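Local coordinates for cyanophycinase-like exopeptidase (actinobacterium SCGC AAA027-L06, PDB 6NQC), which probably hydrolyses peptide bonds as a serine exopeptidase of family S51, the family that includes cyanophycinase, at residues S212-I217 and H241-L246; S161-N166 and L208-I213. All blocks are in the same frame, centred on the assembly; numbering follows the deposited sequence.

Contact 1 of 2, residues S212-I217 and H241-L246; sequences SILIGI and HILKGL
L214 and G216 exchange backbone hydrogen bonds with the 241-244 strand, which runs antiparallel to strand 213-217 with the axes 4.6 Å apart and their directions 147° from each other. G216 N gives to H241 O and G216 O takes H241 N, a two-way pair in which the second bond is 2.7 Å from H241 N to G216 O and almost straight. L214 N reaches K244 O, but L214 O receives two donors: L243 N at 2.8 Å and K244 N, longer at 3.3 Å. With L243 and K244 both facing L214, this is a classic beta bulge, and the register slips by one residue.

The extra residue, L243, turns its side chain toward the partner strand. Its CB lies 3.4 Å from L214 O, and its CD1 meets L214 CG and packs against the backbone of G216. K244 shares the L214 face, which puts its CB 3.9 Å from L214 CB. From there CG, anti to the backbone N (chi1 -178°), carries the chain away, and bends farther out bring NZ to a salt bridge with D211. On the other face I215 CG2 touches I242 CD1. Where strand 213-217 begins, I213 CD1 meets CD1 of L246, a residue past the end of 241-244, at 3.8 Å. The H241 ring turns an edge to G216 O, with CD2 3.6 Å away; its NE2 is hydrogen-bonded to D218.

Backbone bonds thus fix the alignment, while apolar contacts lie on both faces, with K244 and H241 adding polar ends on the L214 side. At the turn, G245 has a positive phi of 85°, and a side chain there would run into S212 O. The bulge lets one carbonyl serve two amides, so the added residue keeps its N-H bonded within the sheet.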
loop_
_atom_site.group_PDB
_atom_site.type_symbol
_atom_site.label_atom_id
_atom_site.label_comp_id
_atom_site.label_asym_id
_atom_site.label_seq_id
_atom_site.Cartn_x
_atom_site.Cartn_y
_atom_site.Cartn_z
ATOM N N SER A 212 -3.896 8.449 -15.426
ATOM C CA SER A 212 -2.816 8.588 -16.400
ATOM C C SER A 212 -2.423 7.164 -16.776
ATOM O O SER A 212 -2.945 6.614 -17.743
ATOM C CB SER A 212 -1.645 9.392 -15.845
ATOM O OG SER A 212 -2.083 10.689 -15.446
ATOM N N ILE A 213 -1.548 6.533 -15.960
ATOM C CA ILE A 213 -1.132 5.153 -16.132
ATOM C C ILE A 213 -1.946 4.275 -15.188
ATOM O O ILE A 213 -2.087 4.573 -13.982
ATOM C CB ILE A 213 0.379 4.966 -15.878
ATOM C CG1 ILE A 213 1.193 5.730 -16.903
ATOM C CG2 ILE A 213 0.710 3.444 -15.833
ATOM C CD1 ILE A 213 2.637 5.841 -16.553
ATOM N N LEU A 214 -2.497 3.208 -15.738
ATOM C CA LEU A 214 -3.332 2.268 -15.004
ATOM C C LEU A 214 -2.679 0.905 -15.087
ATOM O O LEU A 214 -2.382 0.419 -16.193
ATOM C CB LEU A 214 -4.743 2.195 -15.590
ATOM C CG LEU A 214 -5.689 1.203 -14.941
ATOM C CD1 LEU A 214 -5.972 1.661 -13.480
ATOM C CD2 LEU A 214 -6.998 1.053 -15.691
ATOM N N ILE A 215 -2.506 0.259 -13.930
ATOM C CA ILE A 215 -1.874 -1.053 -13.916
ATOM C C ILE A 215 -2.724 -1.998 -13.103
ATOM O O ILE A 215 -3.444 -1.591 -12.173
ATOM C CB ILE A 215 -0.438 -1.036 -13.338
ATOM C CG1 ILE A 215 -0.420 -0.682 -11.852
ATOM C CG2 ILE A 215 0.367 -0.031 -14.124
ATOM C CD1 ILE A 215 0.969 -0.808 -11.202
ATOM N N GLY A 216 -2.600 -3.277 -13.419
ATOM C CA GLY A 216 -3.194 -4.331 -12.625
ATOM C C GLY A 216 -2.101 -5.168 -11.992
ATOM O O GLY A 216 -1.076 -5.446 -12.620
ATOM N N ILE A 217 -2.329 -5.568 -10.747
ATOM C CA ILE A 217 -1.394 -6.417 -10.006
ATOM C C ILE A 217 -2.166 -7.655 -9.578
ATOM O O ILE A 217 -3.175 -7.550 -8.868
ATOM C CB ILE A 217 -0.789 -5.684 -8.802
ATOM C CG1 ILE A 217 -0.061 -4.412 -9.297
ATOM C CG2 ILE A 217 0.202 -6.596 -8.060
ATOM C CD1 ILE A 217 0.531 -3.563 -8.145
ATOM N N HIS A 241 0.114 -6.095 -14.933
ATOM C CA HIS A 241 -0.445 -5.769 -16.233
ATOM C C HIS A 241 -0.453 -4.267 -16.444
ATOM O O HIS A 241 -1.010 -3.514 -15.633
ATOM C CB HIS A 241 -1.854 -6.339 -16.329
ATOM C CG HIS A 241 -1.940 -7.751 -15.874
ATOM N ND1 HIS A 241 -1.954 -8.816 -16.753
ATOM C CD2 HIS A 241 -1.977 -8.287 -14.630
ATOM C CE1 HIS A 241 -2.014 -9.945 -16.074
ATOM N NE2 HIS A 241 -2.033 -9.654 -14.785
ATOM N N ILE A 242 0.203 -3.836 -17.515
ATOM C CA ILE A 242 0.117 -2.438 -17.938
ATOM C C ILE A 242 -1.138 -2.285 -18.776
ATOM O O ILE A 242 -1.254 -2.878 -19.845
ATOM C CB ILE A 242 1.367 -2.024 -18.719
ATOM C CG1 ILE A 242 2.617 -2.433 -17.956
ATOM C CG2 ILE A 242 1.347 -0.524 -19.009
ATOM C CD1 ILE A 242 2.582 -2.088 -16.453
ATOM N N LEU A 243 -2.082 -1.467 -18.308
ATOM C CA LEU A 243 -3.403 -1.433 -18.933
ATOM C C LEU A 243 -3.681 -0.182 -19.750
ATOM O O LEU A 243 -4.305 -0.282 -20.809
ATOM C CB LEU A 243 -4.505 -1.563 -17.866
ATOM C CG LEU A 243 -4.408 -2.816 -16.998
ATOM C CD1 LEU A 243 -5.454 -2.801 -15.939
ATOM C CD2 LEU A 243 -4.538 -4.068 -17.843
ATOM N N LYS A 244 -3.255 0.983 -19.275
ATOM C CA LYS A 244 -3.578 2.258 -19.906
ATOM C C LYS A 244 -2.469 3.242 -19.589
ATOM O O LYS A 244 -1.852 3.173 -18.518
ATOM C CB LYS A 244 -4.931 2.796 -19.417
ATOM C CG LYS A 244 -5.323 4.076 -20.079
ATOM C CD LYS A 244 -6.787 4.376 -19.875
ATOM C CE LYS A 244 -6.979 5.339 -18.730
ATOM N NZ LYS A 244 -8.039 4.873 -17.829
ATOM N N GLY A 245 -2.242 4.183 -20.530
ATOM C CA GLY A 245 -1.242 5.218 -20.414
ATOM C C GLY A 245 0.150 4.807 -20.853
ATOM O O GLY A 245 1.025 5.674 -20.968
ATOM N N LEU A 246 0.382 3.521 -21.066
ATOM C CA LEU A 246 1.561 2.939 -21.678
ATOM C C LEU A 246 1.108 1.717 -22.470
ATOM O O LEU A 246 0.019 1.182 -22.235
ATOM C CB LEU A 246 2.590 2.550 -20.620
ATOM C CG LEU A 246 3.286 3.725 -19.953
ATOM C CD1 LEU A 246 4.142 3.162 -18.787
ATOM C CD2 LEU A 246 4.150 4.487 -20.903
#

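Contact 2 of 2, residues S161-N166 and L208-I213; sequences STHVPN and LPTDSI
T210 lays its methyl over one face of the H163 ring, CG2 standing 3.7 Å from the ring centroid and only 15° off the normal, a CH-pi contact displaced toward the rim. The nearest ring atom to this methyl is CE1. T210 holds OG1 between its own backbone N and carbonyl carbon (chi1 52°), which swings CG2 over the imidazole and brings OG1 within 3.4 Å of H163 ND1. A short hydrogen bond of 2.6 Å between H163 ND1 and T162 OG1 restrains the ring's rotation. T162 OG1 also meets a water that donates to T210 O, a second, solvent-mediated link across the contact. An alanine at H163 removes the ring and would probably leave the side chains of T210 and T162 freer to turn, the one without its face, the other without its nitrogen partner.

Farther along, L208 presses its two methyls on P165, CD1 and CD2 lying 3.8 and 3.9 Å from P165 CB, with the side chains crossing at about a right angle. R185 borders both residues.

L208 to D211 form a type I beta turn, closed by D211 N to L208 O. D211 OD2 also accepts L208 N at 3.0 Å, from above the carboxylate plane. The arrangement is a type I beta turn whose last residue also bonds back to its first through the side chain; it leads from helix 199-205 into strand 213-217 and packs on the small hairpin of strands 163-164 and 175-176.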
loop_
_atom_site.group_PDB
_atom_site.type_symbol
_atom_site.label_atom_id
_atom_site.label_comp_id
_atom_site.label_asym_id
_atom_site.label_seq_id
_atom_site.Cartn_x
_atom_site.Cartn_y
_atom_site.Cartn_z
ATOM N N SER A 161 -3.077 6.331 -4.899
ATOM C CA SER A 161 -3.329 7.178 -6.056
ATOM C C SER A 161 -4.079 8.445 -5.636
ATOM O O SER A 161 -4.435 8.643 -4.464
ATOM C CB SER A 161 -4.173 6.431 -7.091
ATOM O OG SER A 161 -3.456 5.366 -7.670
ATOM N N THR A 162 -4.353 9.299 -6.628
ATOM C CA THR A 162 -5.094 10.526 -6.348
ATOM C C THR A 162 -6.575 10.233 -6.122
ATOM O O THR A 162 -7.233 10.951 -5.370
ATOM C CB THR A 162 -4.973 11.550 -7.508
ATOM O OG1 THR A 162 -5.477 10.965 -8.729
ATOM C CG2 THR A 162 -3.546 12.017 -7.678
ATOM N N HIS A 163 -7.098 9.166 -6.733
ATOM C CA HIS A 163 -8.519 8.856 -6.710
ATOM C C HIS A 163 -8.762 7.363 -6.588
ATOM O O HIS A 163 -7.978 6.545 -7.087
ATOM C CB HIS A 163 -9.211 9.385 -7.960
ATOM C CG HIS A 163 -9.111 10.871 -8.077
ATOM N ND1 HIS A 163 -7.990 11.486 -8.571
ATOM C CD2 HIS A 163 -9.943 11.859 -7.670
ATOM C CE1 HIS A 163 -8.157 12.794 -8.510
ATOM N NE2 HIS A 163 -9.328 13.044 -7.956
ATOM N N VAL A 164 -9.882 7.031 -5.954
ATOM C CA VAL A 164 -10.279 5.647 -5.703
ATOM C C VAL A 164 -11.625 5.431 -6.381
ATOM O O VAL A 164 -12.588 6.126 -6.040
ATOM C CB VAL A 164 -10.376 5.331 -4.204
ATOM C CG1 VAL A 164 -10.832 3.922 -4.018
ATOM C CG2 VAL A 164 -8.995 5.604 -3.512
ATOM N N PRO A 165 -11.749 4.477 -7.317
ATOM C CA PRO A 165 -13.020 4.323 -8.056
ATOM C C PRO A 165 -14.133 3.847 -7.145
ATOM O O PRO A 165 -13.917 3.016 -6.266
ATOM C CB PRO A 165 -12.707 3.245 -9.087
ATOM C CG PRO A 165 -11.557 2.462 -8.429
ATOM C CD PRO A 165 -10.757 3.466 -7.720
ATOM N N ASN A 166 -15.323 4.377 -7.372
ATOM C CA ASN A 166 -16.519 3.978 -6.628
ATOM C C ASN A 166 -17.518 3.317 -7.568
ATOM O O ASN A 166 -18.249 4.011 -8.299
ATOM C CB ASN A 166 -17.158 5.168 -5.912
ATOM C CG ASN A 166 -18.173 4.735 -4.858
ATOM O OD1 ASN A 166 -18.842 3.712 -5.013
ATOM N ND2 ASN A 166 -18.296 5.515 -3.793
ATOM N N LEU A 208 -11.117 5.765 -15.086
ATOM C CA LEU A 208 -11.465 6.977 -14.383
ATOM C C LEU A 208 -10.953 8.183 -15.141
ATOM O O LEU A 208 -9.868 8.128 -15.752
ATOM C CB LEU A 208 -10.903 7.032 -12.958
ATOM C CG LEU A 208 -11.412 5.924 -12.023
ATOM C CD1 LEU A 208 -10.697 6.075 -10.639
ATOM C CD2 LEU A 208 -12.903 5.988 -11.803
ATOM N N PRO A 209 -11.683 9.304 -15.080
ATOM C CA PRO A 209 -11.277 10.500 -15.842
ATOM C C PRO A 209 -10.021 11.145 -15.302
ATOM O O PRO A 209 -9.467 12.020 -15.966
ATOM C CB PRO A 209 -12.470 11.447 -15.682
ATOM C CG PRO A 209 -13.079 11.053 -14.344
ATOM C CD PRO A 209 -12.874 9.545 -14.234
ATOM N N THR A 210 -9.572 10.741 -14.107
ATOM C CA THR A 210 -8.365 11.258 -13.488
ATOM C C THR A 210 -7.137 10.390 -13.755
ATOM O O THR A 210 -6.045 10.728 -13.293
ATOM C CB THR A 210 -8.608 11.402 -11.984
ATOM O OG1 THR A 210 -9.112 10.157 -11.459
ATOM C CG2 THR A 210 -9.652 12.507 -11.721
ATOM N N ASP A 211 -7.285 9.314 -14.529
ATOM C CA ASP A 211 -6.207 8.364 -14.746
ATOM C C ASP A 211 -5.108 8.933 -15.645
ATOM O O ASP A 211 -5.342 9.766 -16.526
ATOM C CB ASP A 211 -6.727 7.086 -15.421
ATOM C CG ASP A 211 -7.378 6.114 -14.459
ATOM O OD1 ASP A 211 -7.145 6.176 -13.228
ATOM O OD2 ASP A 211 -8.170 5.272 -14.970
ATOM N N SER A 212 -3.896 8.449 -15.426
ATOM C CA SER A 212 -2.816 8.588 -16.400
ATOM C C SER A 212 -2.423 7.164 -16.776
ATOM O O SER A 212 -2.945 6.614 -17.743
ATOM C CB SER A 212 -1.645 9.392 -15.845
ATOM O OG SER A 212 -2.083 10.689 -15.446
ATOM N N ILE A 213 -1.548 6.533 -15.960
ATOM C CA ILE A 213 -1.132 5.153 -16.132
ATOM C C ILE A 213 -1.946 4.275 -15.188
ATOM O O ILE A 213 -2.087 4.573 -13.982
ATOM C CB ILE A 213 0.379 4.966 -15.878
ATOM C CG1 ILE A 213 1.193 5.730 -16.903
ATOM C CG2 ILE A 213 0.710 3.444 -15.833
ATOM C CD1 ILE A 213 2.637 5.841 -16.553
HETATM O O HOH W 1 -4.985 12.823 -10.995
#

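In the fold
Contacts 1 and 2 share S212 and I213, where the turn leading out of helix 199-205 becomes strand 213-217. Contact 1 belongs to the four-stranded sheet, with backbone bonds interrupted by a bulge and buried isoleucines on one face, but its G245 end is exposed; contact 2 has no clear direct hydrogen bond between its segments and relies on side-chain packing and a water, buried at L208 and P165 and open at T210. D211 joins them: its carboxylate takes the 2.9 Å salt bridge from K244 NZ to D211 OD2 and pairs with R185 of strand 184-187, the other neighbour of 213-217. Charged ends therefore connect the sheet of contact 1 to the turn of contact 2.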